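Local coordinates for SusD superfamily protein (Bacteroides thetaiotaomicron, PDB 3MCX) that is of unknown function but, as a SusD family protein of the bacterial outer membrane, probably binds glycans at the cell surface for uptake, at residues D50-D55 with I457-P462; A204-S209 with T226-N231; L260-S265 with G269-E274; V359-A364 with R411-G416. All coordinates share one frame; numbering follows the deposited sequence.

Overall arrangement
Contact 1 joins residues 50-55 to 457-462, and the other three are nested inside the loop it closes, following along the chain as 2, 3 and 4. Contacts 2 and 4 are neighbours, centres about 14 Å apart: helix 356-370 packs on helices 201-214 and 218-231, and S209 OG lies 3.0 Å from N362 ND2. Contact 4 also reaches contact 1, about 19 Å away between centres, through the D55-R411 salt bridge. Contact 3, in the loop between strand 256-260 and helix 276-279, touches none of the others, its centre about 24 to 29 Å from theirs. Contact 4 thus links the helix pair of contact 2 to contact 1; the paired helices are consistent with the TPR clan.

Contact 1: residues D50-D55 with I457-P462; sequences DCRAAD and IALPIP
R52 and I457 mark the nearest backbone approach, their CA atoms 8.7 Å apart, so the two segments do not lie against each other and a single long side chain has to bridge between them. That side chain is arginine R52. Its CG sits beside the backbone N (chi1 -64°), and bends at chi2 and chi3 follow before the guanidinium arrives at the second segment. There NH2 stands 3.0 Å from I457 O, at the edge of the guanidinium and near its plane. The N-H...O angle of 125° marks a weak bond; the stronger partner of NH2 is R456 O, and NH1 donates to Y71 O. Over one face of the same group comes a methyl of L459, with CD2 3.8 Å from R52 NH2 and 4.0 Å from R52 CZ. The contact therefore joins the segment that begins in helix 44-51 to the loop before helix 463-468, bringing N- and C-terminal parts of the SusD fold together across some 400 residues. Only 110 Å² is buried between the segments, yet all three touching residues are buried in the protein. Replacing R52 by a leucine would probably leave the carbonyls of R456, I457 and Y71 without the guanidinium N-H groups they share inside the buried interface. Beyond the arginine, L459 also touches V76, I84, L139 and F140.

Contact 2: residues A204-S209 with T226-N231; sequences AQALLS and TDVIKN
V228 and Q205 make the tightest apolar meeting here, with V228 CG2 3.6 Å from Q205 CB. The same methyl lies 3.8 Å from A206 N, so it rests on the backbone of helix 201-214, and A206 CB follows more loosely at 4.5 Å from V228 CG2. The small alanine fits this close approach, in which the CA atoms of A206 and V228 are 6.7 Å apart. Both residues are buried, and on that side V359 and L356 of helix 356-370 complete the packing. Consecutive helices 201-214 and 218-231 form a helical hairpin whose local axes approach to 9.1 Å at 139°, which is consistent with the TPR clan of the family. The other side, more open to solvent, is polar. Q205 NE2 donates almost straight to D227 OD2 at 2.8 Å, the acceptor lying in the amide plane and using its anti lone pair, while the amide and carboxylate planes are turned 72° apart. D227 reaches out because its CG stands opposite the backbone N about CA-CB (chi1 -174°). Y201 OH also binds OD2, and N231 ND2 donates to D227 OD1 at 2.9 Å, so both carboxylate oxygens are held and its rotation is fixed.

Contact 3: residues L260-S265 with G269-E274; sequences LYITLS and GGTGGE
I262 opens the contact with two branches: CG2 lies 3.8 Å from G270 CA, and CD1 lies 3.9 Å from T271 CG2, the two side chains crossing at about a right angle. A chi1 of -60° puts CG1 beside the backbone N and CG2 beside the carbonyl carbon, and both branches reach the returning chain. Substituting alanine for I262 would probably open a gap beside G270 and leave the T271 methyl with less apolar cover, I351 of the neighbouring strand remaining. Next comes T263, whose carbonyl O receives a CA-H...O contact from G270 CA at 3.2 Å. Its OG1 accepts from S265 N at 3.1 Å, an ST turn that bends the chain. Both segments belong to the loop between strand 256-260 and helix 276-279, which here doubles back on itself. The returning side is a type II' beta turn, G269 to G272, closed by a weak bond from G272 N to G269 O, with G270 at positive phi in second place. L264 then closes the contact: its O accepts from G269 N at 2.9 Å (N-H...O 155°), the donor lying 40° out of the carbonyl plane. At its more exposed end, L264 CD2 packs 3.8 Å from G269 C.

Contact 4: residues V359-A364 with R411-G416; sequences VYLNAA and RKELVG
L361 and E413 meet where helix 356-370 faces helix 403-414, a helix-helix packing inside the alpha-helical SusD fold. The CA atoms of these two residues are the nearest across the contact, yet 9.3 Å apart, and only 89 Å² is buried, so side chains alone span the space. E413 can be followed outward. Its CB lies 4.0 Å from L361 CD1, and its CG, which a chi1 of -174° extends away from the residue's own N, is also 4.0 Å from L361 CD1. One methyl of the leucine therefore packs against the first two carbons of the glutamate, and the two side chains cross at about a right angle. At chi2 (56°) the chain bends, carrying the carboxylate away from segment 359-364. OE1 then forms salt bridges with R309 NH1 and R388 NE, while OE2 takes R355 NH2 and Y244 OH. Four donors grip the two buried oxygens, and the three arginines would probably keep the group ionised. Hydrocarbon and charge are thus separated along one side chain: its root contributes to apolar packing, its tip to a charged network. L361 is held further by L381 of helix 374-385, and its side chain is about 8 Å from that of D383, seen to bind zinc in this protein though no zinc sits on it in this model. L414, next along the chain, adds a second apolar touch. Its CB is directed toward segment 359-364, and its tip meets the very methyl that already rests on the glutamate: L414 CD1 stands 4.3 Å from L361 CD1.

Contact 1: residues D50-D55 with I457-P462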
loop_
_atom_site.group_PDB
_atom_site.type_symbol
_atom_site.label_atom_id
_atom_site.label_comp_id
_atom_site.label_asym_id
_atom_site.label_seq_id
_atom_site.Cartn_x
_atom_site.Cartn_y
_atom_site.Cartn_z
ATOM N N ASP A 50 1.997 -6.131 4.003
ATOM C CA ASP A 50 1.333 -7.179 4.755
ATOM C C ASP A 50 2.312 -8.264 5.217
ATOM O O ASP A 50 2.391 -8.551 6.404
ATOM C CB ASP A 50 0.212 -7.745 3.917
ATOM C CG ASP A 50 -0.888 -6.738 3.717
ATOM O OD1 ASP A 50 -1.590 -6.440 4.720
ATOM O OD2 ASP A 50 -1.029 -6.250 2.588
ATOM N N CYS A 51 3.105 -8.816 4.327
ATOM C CA CYS A 51 3.980 -9.925 4.720
ATOM C C CYS A 51 5.124 -9.534 5.644
ATOM O O CYS A 51 5.760 -10.403 6.276
ATOM C CB CYS A 51 4.509 -10.740 3.524
ATOM S SG CYS A 51 5.685 -9.866 2.478
ATOM N N ARG A 52 5.400 -8.231 5.760
ATOM C CA ARG A 52 6.414 -7.732 6.674
ATOM C C ARG A 52 5.907 -7.581 8.108
ATOM O O ARG A 52 6.710 -7.392 9.033
ATOM C CB ARG A 52 6.982 -6.392 6.163
ATOM C CG ARG A 52 7.706 -6.472 4.854
ATOM C CD ARG A 52 9.109 -6.994 5.003
ATOM N NE ARG A 52 10.023 -5.904 5.369
ATOM C CZ ARG A 52 11.340 -6.026 5.393
ATOM N NH1 ARG A 52 11.906 -7.202 5.195
ATOM N NH2 ARG A 52 12.097 -4.948 5.605
ATOM N N ALA A 53 4.586 -7.663 8.299
ATOM C CA ALA A 53 3.966 -7.533 9.618
ATOM C C ALA A 53 3.639 -8.944 10.137
ATOM O O ALA A 53 4.452 -9.857 9.945
ATOM C CB ALA A 53 2.738 -6.572 9.596
ATOM N N ALA A 54 2.548 -9.132 10.873
ATOM C CA ALA A 54 2.303 -10.383 11.600
ATOM C C ALA A 54 1.064 -11.165 11.199
ATOM O O ALA A 54 0.861 -12.277 11.728
ATOM C CB ALA A 54 2.245 -10.109 13.121
ATOM N N ASP A 55 0.239 -10.565 10.339
ATOM C CA ASP A 55 -1.080 -11.084 9.990
ATOM C C ASP A 55 -1.120 -11.889 8.709
ATOM O O ASP A 55 -2.014 -12.745 8.547
ATOM C CB ASP A 55 -2.090 -9.940 9.927
ATOM C CG ASP A 55 -2.359 -9.336 11.284
ATOM O OD1 ASP A 55 -2.454 -10.104 12.270
ATOM O OD2 ASP A 55 -2.482 -8.090 11.354
ATOM N N ILE A 457 14.628 -3.320 8.478
ATOM C CA ILE A 457 13.427 -2.673 7.980
ATOM C C ILE A 457 13.686 -1.972 6.663
ATOM O O ILE A 457 12.822 -1.998 5.791
ATOM C CB ILE A 457 12.835 -1.667 8.979
ATOM C CG1 ILE A 457 12.062 -2.416 10.073
ATOM C CG2 ILE A 457 11.957 -0.607 8.260
ATOM C CD1 ILE A 457 12.085 -1.677 11.393
ATOM N N ALA A 458 14.846 -1.311 6.525
ATOM C CA ALA A 458 15.235 -0.680 5.273
ATOM C C ALA A 458 15.798 -1.769 4.358
ATOM O O ALA A 458 16.837 -2.368 4.662
ATOM C CB ALA A 458 16.243 0.431 5.519
ATOM N N LEU A 459 15.093 -1.982 3.254
ATOM C CA LEU A 459 15.548 -2.966 2.267
ATOM C C LEU A 459 16.893 -2.573 1.723
ATOM O O LEU A 459 17.222 -1.394 1.644
ATOM C CB LEU A 459 14.548 -3.083 1.120
ATOM C CG LEU A 459 13.187 -3.682 1.472
ATOM C CD1 LEU A 459 12.319 -3.693 0.241
ATOM C CD2 LEU A 459 13.338 -5.097 1.997
ATOM N N PRO A 460 17.701 -3.547 1.303
ATOM C CA PRO A 460 18.950 -3.180 0.676
ATOM C C PRO A 460 18.743 -2.461 -0.653
ATOM O O PRO A 460 17.879 -2.835 -1.415
ATOM C CB PRO A 460 19.671 -4.518 0.459
ATOM C CG PRO A 460 18.558 -5.475 0.372
ATOM C CD PRO A 460 17.445 -4.993 1.237
ATOM N N ILE A 461 19.554 -1.448 -0.874
ATOM C CA ILE A 461 19.643 -0.779 -2.152
ATOM C C ILE A 461 20.144 -1.846 -3.156
ATOM O O ILE A 461 21.010 -2.627 -2.833
ATOM C CB ILE A 461 20.652 0.373 -2.075
ATOM C CG1 ILE A 461 20.282 1.410 -0.973
ATOM C CG2 ILE A 461 20.862 1.075 -3.468
ATOM C CD1 ILE A 461 18.917 2.026 -1.086
ATOM N N PRO A 462 19.602 -1.866 -4.382
ATOM C CA PRO A 462 20.043 -2.886 -5.334
ATOM C C PRO A 462 21.540 -2.865 -5.525
ATOM O O PRO A 462 22.169 -1.803 -5.664
ATOM C CB PRO A 462 19.317 -2.497 -6.639
ATOM C CG PRO A 462 18.150 -1.711 -6.231
ATOM C CD PRO A 462 18.476 -1.064 -4.892
#

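Contact 2: residues A204-S209 with T226-N231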
loop_
_atom_site.group_PDB
_atom_site.type_symbol
_atom_site.label_atom_id
_atom_site.label_comp_id
_atom_site.label_asym_id
_atom_site.label_seq_id
_atom_site.Cartn_x
_atom_site.Cartn_y
_atom_site.Cartn_z
ATOM N N ALA A 204 -5.929 12.257 -3.948
ATOM C CA ALA A 204 -4.701 12.934 -3.561
ATOM C C ALA A 204 -4.696 13.388 -2.088
ATOM O O ALA A 204 -3.698 13.222 -1.389
ATOM C CB ALA A 204 -4.389 14.129 -4.514
ATOM N N GLN A 205 -5.805 13.921 -1.605
ATOM C CA GLN A 205 -5.887 14.276 -0.189
ATOM C C GLN A 205 -5.848 13.019 0.676
ATOM O O GLN A 205 -5.218 13.042 1.729
ATOM C CB GLN A 205 -7.150 15.101 0.103
ATOM C CG GLN A 205 -7.046 16.568 -0.247
ATOM C CD GLN A 205 -6.191 17.331 0.773
ATOM O OE1 GLN A 205 -4.988 17.120 0.865
ATOM N NE2 GLN A 205 -6.824 18.185 1.555
ATOM N N ALA A 206 -6.491 11.938 0.239
ATOM C CA ALA A 206 -6.445 10.660 0.958
ATOM C C ALA A 206 -5.001 10.176 1.054
ATOM O O ALA A 206 -4.523 9.807 2.132
ATOM C CB ALA A 206 -7.322 9.602 0.247
ATOM N N LEU A 207 -4.282 10.212 -0.062
ATOM C CA LEU A 207 -2.880 9.785 -0.042
ATOM C C LEU A 207 -2.029 10.707 0.838
ATOM O O LEU A 207 -1.152 10.233 1.589
ATOM C CB LEU A 207 -2.291 9.750 -1.453
ATOM C CG LEU A 207 -2.865 8.652 -2.349
ATOM C CD1 LEU A 207 -2.450 8.940 -3.818
ATOM C CD2 LEU A 207 -2.448 7.231 -1.835
ATOM N N LEU A 208 -2.288 12.011 0.791
ATOM C CA LEU A 208 -1.598 12.920 1.695
ATOM C C LEU A 208 -1.864 12.576 3.164
ATOM O O LEU A 208 -0.964 12.696 3.992
ATOM C CB LEU A 208 -1.958 14.379 1.395
ATOM C CG LEU A 208 -1.113 15.042 0.295
ATOM C CD1 LEU A 208 -1.833 16.336 -0.214
ATOM C CD2 LEU A 208 0.291 15.361 0.825
ATOM N N SER A 209 -3.072 12.125 3.502
ATOM C CA SER A 209 -3.322 11.711 4.899
ATOM C C SER A 209 -2.426 10.552 5.303
ATOM O O SER A 209 -1.929 10.520 6.441
ATOM C CB SER A 209 -4.804 11.432 5.208
ATOM O OG SER A 209 -5.253 10.195 4.684
ATOM N N THR A 226 -9.892 14.639 6.987
ATOM C CA THR A 226 -11.231 15.214 7.219
ATOM C C THR A 226 -11.755 16.016 6.039
ATOM O O THR A 226 -12.969 16.126 5.858
ATOM C CB THR A 226 -11.340 16.017 8.542
ATOM O OG1 THR A 226 -10.370 17.062 8.576
ATOM C CG2 THR A 226 -11.182 15.103 9.765
ATOM N N ASP A 227 -10.869 16.584 5.231
ATOM C CA ASP A 227 -11.311 17.189 3.979
ATOM C C ASP A 227 -12.058 16.134 3.159
ATOM O O ASP A 227 -13.202 16.380 2.752
ATOM C CB ASP A 227 -10.115 17.743 3.212
ATOM C CG ASP A 227 -10.489 18.533 1.959
ATOM O OD1 ASP A 227 -11.653 18.899 1.741
ATOM O OD2 ASP A 227 -9.553 18.810 1.191
ATOM N N VAL A 228 -11.463 14.956 2.994
ATOM C CA VAL A 228 -12.130 13.884 2.236
ATOM C C VAL A 228 -13.455 13.470 2.895
ATOM O O VAL A 228 -14.490 13.363 2.238
ATOM C CB VAL A 228 -11.218 12.666 2.057
ATOM C CG1 VAL A 228 -11.982 11.536 1.298
ATOM C CG2 VAL A 228 -9.905 13.087 1.334
ATOM N N ILE A 229 -13.413 13.227 4.206
ATOM C CA ILE A 229 -14.570 12.730 4.950
ATOM C C ILE A 229 -15.727 13.713 4.891
ATOM O O ILE A 229 -16.864 13.319 4.598
ATOM C CB ILE A 229 -14.185 12.469 6.402
ATOM C CG1 ILE A 229 -13.223 11.293 6.503
ATOM C CG2 ILE A 229 -15.459 12.203 7.296
ATOM C CD1 ILE A 229 -12.506 11.208 7.862
ATOM N N LYS A 230 -15.438 14.990 5.144
ATOM C CA LYS A 230 -16.481 16.015 5.286
ATOM C C LYS A 230 -16.964 16.602 3.966
ATOM O O LYS A 230 -18.124 17.003 3.855
ATOM C CB LYS A 230 -15.985 17.177 6.163
ATOM C CG LYS A 230 -15.799 16.836 7.640
ATOM C CD LYS A 230 -14.915 17.869 8.350
ATOM C CE LYS A 230 -14.765 17.598 9.847
ATOM N NZ LYS A 230 -16.071 17.504 10.571
ATOM N N ASN A 231 -16.066 16.692 2.982
ATOM C CA ASN A 231 -16.341 17.515 1.811
ATOM C C ASN A 231 -16.479 16.811 0.477
ATOM O O ASN A 231 -16.712 17.474 -0.544
ATOM C CB ASN A 231 -15.236 18.573 1.703
ATOM C CG ASN A 231 -15.144 19.456 2.939
ATOM O OD1 ASN A 231 -16.165 19.830 3.535
ATOM N ND2 ASN A 231 -13.907 19.794 3.333
#

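Contact 3: residues L260-S265 with G269-E274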
loop_
_atom_site.group_PDB
_atom_site.type_symbol
_atom_site.label_atom_id
_atom_site.label_comp_id
_atom_site.label_asym_id
_atom_site.label_seq_id
_atom_site.Cartn_x
_atom_site.Cartn_y
_atom_site.Cartn_z
ATOM N N LEU A 260 -6.681 1.152 -9.819
ATOM C CA LEU A 260 -6.179 0.915 -11.174
ATOM C C LEU A 260 -7.008 -0.167 -11.837
ATOM O O LEU A 260 -7.273 -1.210 -11.259
ATOM C CB LEU A 260 -4.700 0.538 -11.150
ATOM C CG LEU A 260 -3.795 1.612 -10.560
ATOM C CD1 LEU A 260 -2.444 1.008 -10.192
ATOM C CD2 LEU A 260 -3.655 2.787 -11.544
ATOM N N TYR A 261 -7.412 0.103 -13.075
ATOM C CA TYR A 261 -8.280 -0.784 -13.850
ATOM C C TYR A 261 -7.457 -1.889 -14.488
ATOM O O TYR A 261 -6.444 -1.613 -15.177
ATOM C CB TYR A 261 -8.979 0.026 -14.925
ATOM C CG TYR A 261 -9.950 -0.737 -15.783
ATOM C CD1 TYR A 261 -11.024 -1.401 -15.226
ATOM C CD2 TYR A 261 -9.799 -0.798 -17.179
ATOM C CE1 TYR A 261 -11.914 -2.095 -16.021
ATOM C CE2 TYR A 261 -10.699 -1.480 -17.984
ATOM C CZ TYR A 261 -11.758 -2.127 -17.400
ATOM O OH TYR A 261 -12.658 -2.806 -18.204
ATOM N N ILE A 262 -7.917 -3.127 -14.291
ATOM C CA ILE A 262 -7.293 -4.334 -14.800
ATOM C C ILE A 262 -8.303 -5.142 -15.583
ATOM O O ILE A 262 -9.457 -5.326 -15.169
ATOM C CB ILE A 262 -6.794 -5.223 -13.630
ATOM C CG1 ILE A 262 -5.758 -4.489 -12.755
ATOM C CG2 ILE A 262 -6.298 -6.606 -14.113
ATOM C CD1 ILE A 262 -4.449 -4.179 -13.467
ATOM N N THR A 263 -7.882 -5.630 -16.744
ATOM C CA THR A 263 -8.562 -6.732 -17.418
ATOM C C THR A 263 -7.505 -7.696 -17.966
ATOM O O THR A 263 -6.301 -7.436 -17.871
ATOM C CB THR A 263 -9.458 -6.276 -18.584
ATOM O OG1 THR A 263 -8.620 -5.852 -19.659
ATOM C CG2 THR A 263 -10.411 -5.127 -18.143
ATOM N N LEU A 264 -7.957 -8.822 -18.536
ATOM C CA LEU A 264 -7.005 -9.763 -19.143
ATOM C C LEU A 264 -6.333 -9.220 -20.425
ATOM O O LEU A 264 -5.359 -9.816 -20.913
ATOM C CB LEU A 264 -7.682 -11.110 -19.423
ATOM C CG LEU A 264 -8.027 -11.948 -18.186
ATOM C CD1 LEU A 264 -8.561 -13.319 -18.602
ATOM C CD2 LEU A 264 -6.839 -12.102 -17.210
ATOM N N SER A 265 -6.825 -8.090 -20.949
ATOM C CA SER A 265 -6.228 -7.444 -22.129
ATOM C C SER A 265 -5.207 -6.372 -21.763
ATOM O O SER A 265 -4.235 -6.160 -22.501
ATOM C CB SER A 265 -7.316 -6.842 -23.024
ATOM O OG SER A 265 -8.234 -7.830 -23.430
ATOM N N GLY A 269 -2.788 -10.439 -19.809
ATOM C CA GLY A 269 -2.806 -11.450 -18.731
ATOM C C GLY A 269 -3.227 -10.922 -17.365
ATOM O O GLY A 269 -3.092 -11.620 -16.337
ATOM N N GLY A 270 -3.735 -9.686 -17.335
ATOM C CA GLY A 270 -4.163 -9.081 -16.079
ATOM C C GLY A 270 -2.959 -8.895 -15.172
ATOM O O GLY A 270 -1.871 -8.560 -15.646
ATOM N N THR A 271 -3.125 -9.127 -13.879
ATOM C CA THR A 271 -1.992 -8.996 -12.959
ATOM C C THR A 271 -1.103 -10.254 -12.934
ATOM O O THR A 271 -0.078 -10.277 -12.263
ATOM C CB THR A 271 -2.438 -8.637 -11.557
ATOM O OG1 THR A 271 -3.429 -9.572 -11.114
ATOM C CG2 THR A 271 -2.983 -7.172 -11.486
ATOM N N GLY A 272 -1.463 -11.286 -13.692
ATOM C CA GLY A 272 -0.566 -12.420 -13.881
ATOM C C GLY A 272 -0.447 -13.347 -12.684
ATOM O O GLY A 272 -1.060 -13.139 -11.637
ATOM N N GLY A 273 0.391 -14.367 -12.841
ATOM C CA GLY A 273 0.646 -15.311 -11.770
ATOM C C GLY A 273 1.352 -14.708 -10.580
ATOM O O GLY A 273 1.094 -15.100 -9.458
ATOM N N GLU A 274 2.226 -13.726 -10.811
ATOM C CA GLU A 274 2.935 -13.064 -9.713
ATOM C C GLU A 274 2.091 -12.031 -9.023
ATOM O O GLU A 274 2.433 -11.550 -7.952
ATOM C CB GLU A 274 4.250 -12.424 -10.197
ATOM C CG GLU A 274 5.271 -13.402 -10.692
ATOM C CD GLU A 274 5.951 -14.241 -9.625
ATOM O OE1 GLU A 274 5.732 -14.022 -8.431
ATOM O OE2 GLU A 274 6.717 -15.174 -10.017
#

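Contact 4: residues V359-A364 with R411-G416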
loop_
_atom_site.group_PDB
_atom_site.type_symbol
_atom_site.label_atom_id
_atom_site.label_comp_id
_atom_site.label_asym_id
_atom_site.label_seq_id
_atom_site.Cartn_x
_atom_site.Cartn_y
_atom_site.Cartn_z
ATOM N N VAL A 359 -9.070 6.235 5.213
ATOM C CA VAL A 359 -9.106 7.675 5.476
ATOM C C VAL A 359 -9.743 7.938 6.850
ATOM O O VAL A 359 -9.238 8.738 7.628
ATOM C CB VAL A 359 -9.839 8.455 4.349
ATOM C CG1 VAL A 359 -9.954 9.922 4.710
ATOM C CG2 VAL A 359 -9.119 8.282 3.006
ATOM N N TYR A 360 -10.853 7.267 7.154
ATOM C CA TYR A 360 -11.475 7.385 8.477
ATOM C C TYR A 360 -10.511 6.922 9.582
ATOM O O TYR A 360 -10.431 7.563 10.627
ATOM C CB TYR A 360 -12.793 6.586 8.540
ATOM C CG TYR A 360 -14.021 7.290 8.007
ATOM C CD1 TYR A 360 -14.201 7.533 6.646
ATOM C CD2 TYR A 360 -15.000 7.725 8.882
ATOM C CE1 TYR A 360 -15.332 8.186 6.191
ATOM C CE2 TYR A 360 -16.141 8.368 8.441
ATOM C CZ TYR A 360 -16.295 8.621 7.091
ATOM O OH TYR A 360 -17.455 9.297 6.690
ATOM N N LEU A 361 -9.816 5.820 9.356
ATOM C CA LEU A 361 -8.864 5.278 10.335
ATOM C C LEU A 361 -7.657 6.210 10.531
ATOM O O LEU A 361 -7.208 6.417 11.654
ATOM C CB LEU A 361 -8.469 3.834 9.966
ATOM C CG LEU A 361 -9.614 2.827 10.145
ATOM C CD1 LEU A 361 -9.344 1.577 9.297
ATOM C CD2 LEU A 361 -9.897 2.536 11.665
ATOM N N ASN A 362 -7.193 6.800 9.441
ATOM C CA ASN A 362 -6.118 7.813 9.486
ATOM C C ASN A 362 -6.549 8.995 10.311
ATOM O O ASN A 362 -5.787 9.494 11.134
ATOM C CB ASN A 362 -5.746 8.295 8.071
ATOM C CG ASN A 362 -4.975 7.266 7.263
ATOM O OD1 ASN A 362 -4.579 6.218 7.768
ATOM N ND2 ASN A 362 -4.760 7.571 5.951
ATOM N N ALA A 363 -7.777 9.473 10.103
ATOM C CA ALA A 363 -8.295 10.559 10.944
ATOM C C ALA A 363 -8.372 10.165 12.425
ATOM O O ALA A 363 -8.032 10.959 13.301
ATOM C CB ALA A 363 -9.687 11.046 10.425
ATOM N N ALA A 364 -8.876 8.968 12.706
ATOM C CA ALA A 364 -9.004 8.539 14.083
ATOM C C ALA A 364 -7.638 8.504 14.783
ATOM O O ALA A 364 -7.514 9.027 15.895
ATOM C CB ALA A 364 -9.678 7.185 14.168
ATOM N N ARG A 411 -5.809 -3.391 11.517
ATOM C CA ARG A 411 -5.367 -4.737 11.131
ATOM C C ARG A 411 -6.552 -5.537 10.565
ATOM O O ARG A 411 -6.414 -6.250 9.560
ATOM C CB ARG A 411 -4.713 -5.474 12.303
ATOM C CG ARG A 411 -3.295 -4.945 12.561
ATOM C CD ARG A 411 -2.807 -5.453 13.886
ATOM N NE ARG A 411 -2.646 -6.902 13.897
ATOM C CZ ARG A 411 -2.477 -7.629 14.999
ATOM N NH1 ARG A 411 -2.456 -7.050 16.211
ATOM N NH2 ARG A 411 -2.327 -8.957 14.907
ATOM N N LYS A 412 -7.706 -5.426 11.206
ATOM C CA LYS A 412 -8.894 -6.152 10.746
ATOM C C LYS A 412 -9.375 -5.594 9.378
ATOM O O LYS A 412 -9.718 -6.342 8.480
ATOM C CB LYS A 412 -10.030 -6.048 11.748
ATOM C CG LYS A 412 -9.782 -6.764 13.077
ATOM C CD LYS A 412 -10.897 -6.506 14.069
ATOM C CE LYS A 412 -10.555 -6.997 15.461
ATOM N NZ LYS A 412 -11.739 -6.940 16.381
ATOM N N GLU A 413 -9.402 -4.278 9.232
ATOM C CA GLU A 413 -9.996 -3.628 8.085
ATOM C C GLU A 413 -9.107 -3.670 6.860
ATOM O O GLU A 413 -9.600 -3.819 5.751
ATOM C CB GLU A 413 -10.343 -2.160 8.414
ATOM C CG GLU A 413 -11.121 -1.452 7.296
ATOM C CD GLU A 413 -12.411 -2.189 6.931
ATOM O OE1 GLU A 413 -13.103 -2.644 7.865
ATOM O OE2 GLU A 413 -12.748 -2.309 5.719
ATOM N N LEU A 414 -7.804 -3.512 7.050
ATOM C CA LEU A 414 -6.880 -3.246 5.942
ATOM C C LEU A 414 -5.954 -4.414 5.620
ATOM O O LEU A 414 -5.035 -4.284 4.825
ATOM C CB LEU A 414 -6.052 -1.993 6.253
ATOM C CG LEU A 414 -6.889 -0.711 6.462
ATOM C CD1 LEU A 414 -6.020 0.466 6.882
ATOM C CD2 LEU A 414 -7.666 -0.373 5.186
ATOM N N VAL A 415 -6.240 -5.572 6.213
ATOM C CA VAL A 415 -5.466 -6.777 5.906
ATOM C C VAL A 415 -5.424 -6.999 4.389
ATOM O O VAL A 415 -6.432 -6.930 3.718
ATOM C CB VAL A 415 -6.047 -8.026 6.629
ATOM C CG1 VAL A 415 -7.488 -8.366 6.157
ATOM C CG2 VAL A 415 -5.098 -9.225 6.455
ATOM N N GLY A 416 -4.245 -7.218 3.842
ATOM C CA GLY A 416 -4.129 -7.474 2.402
ATOM C C GLY A 416 -3.984 -6.231 1.540
ATOM O O GLY A 416 -3.769 -6.339 0.343
#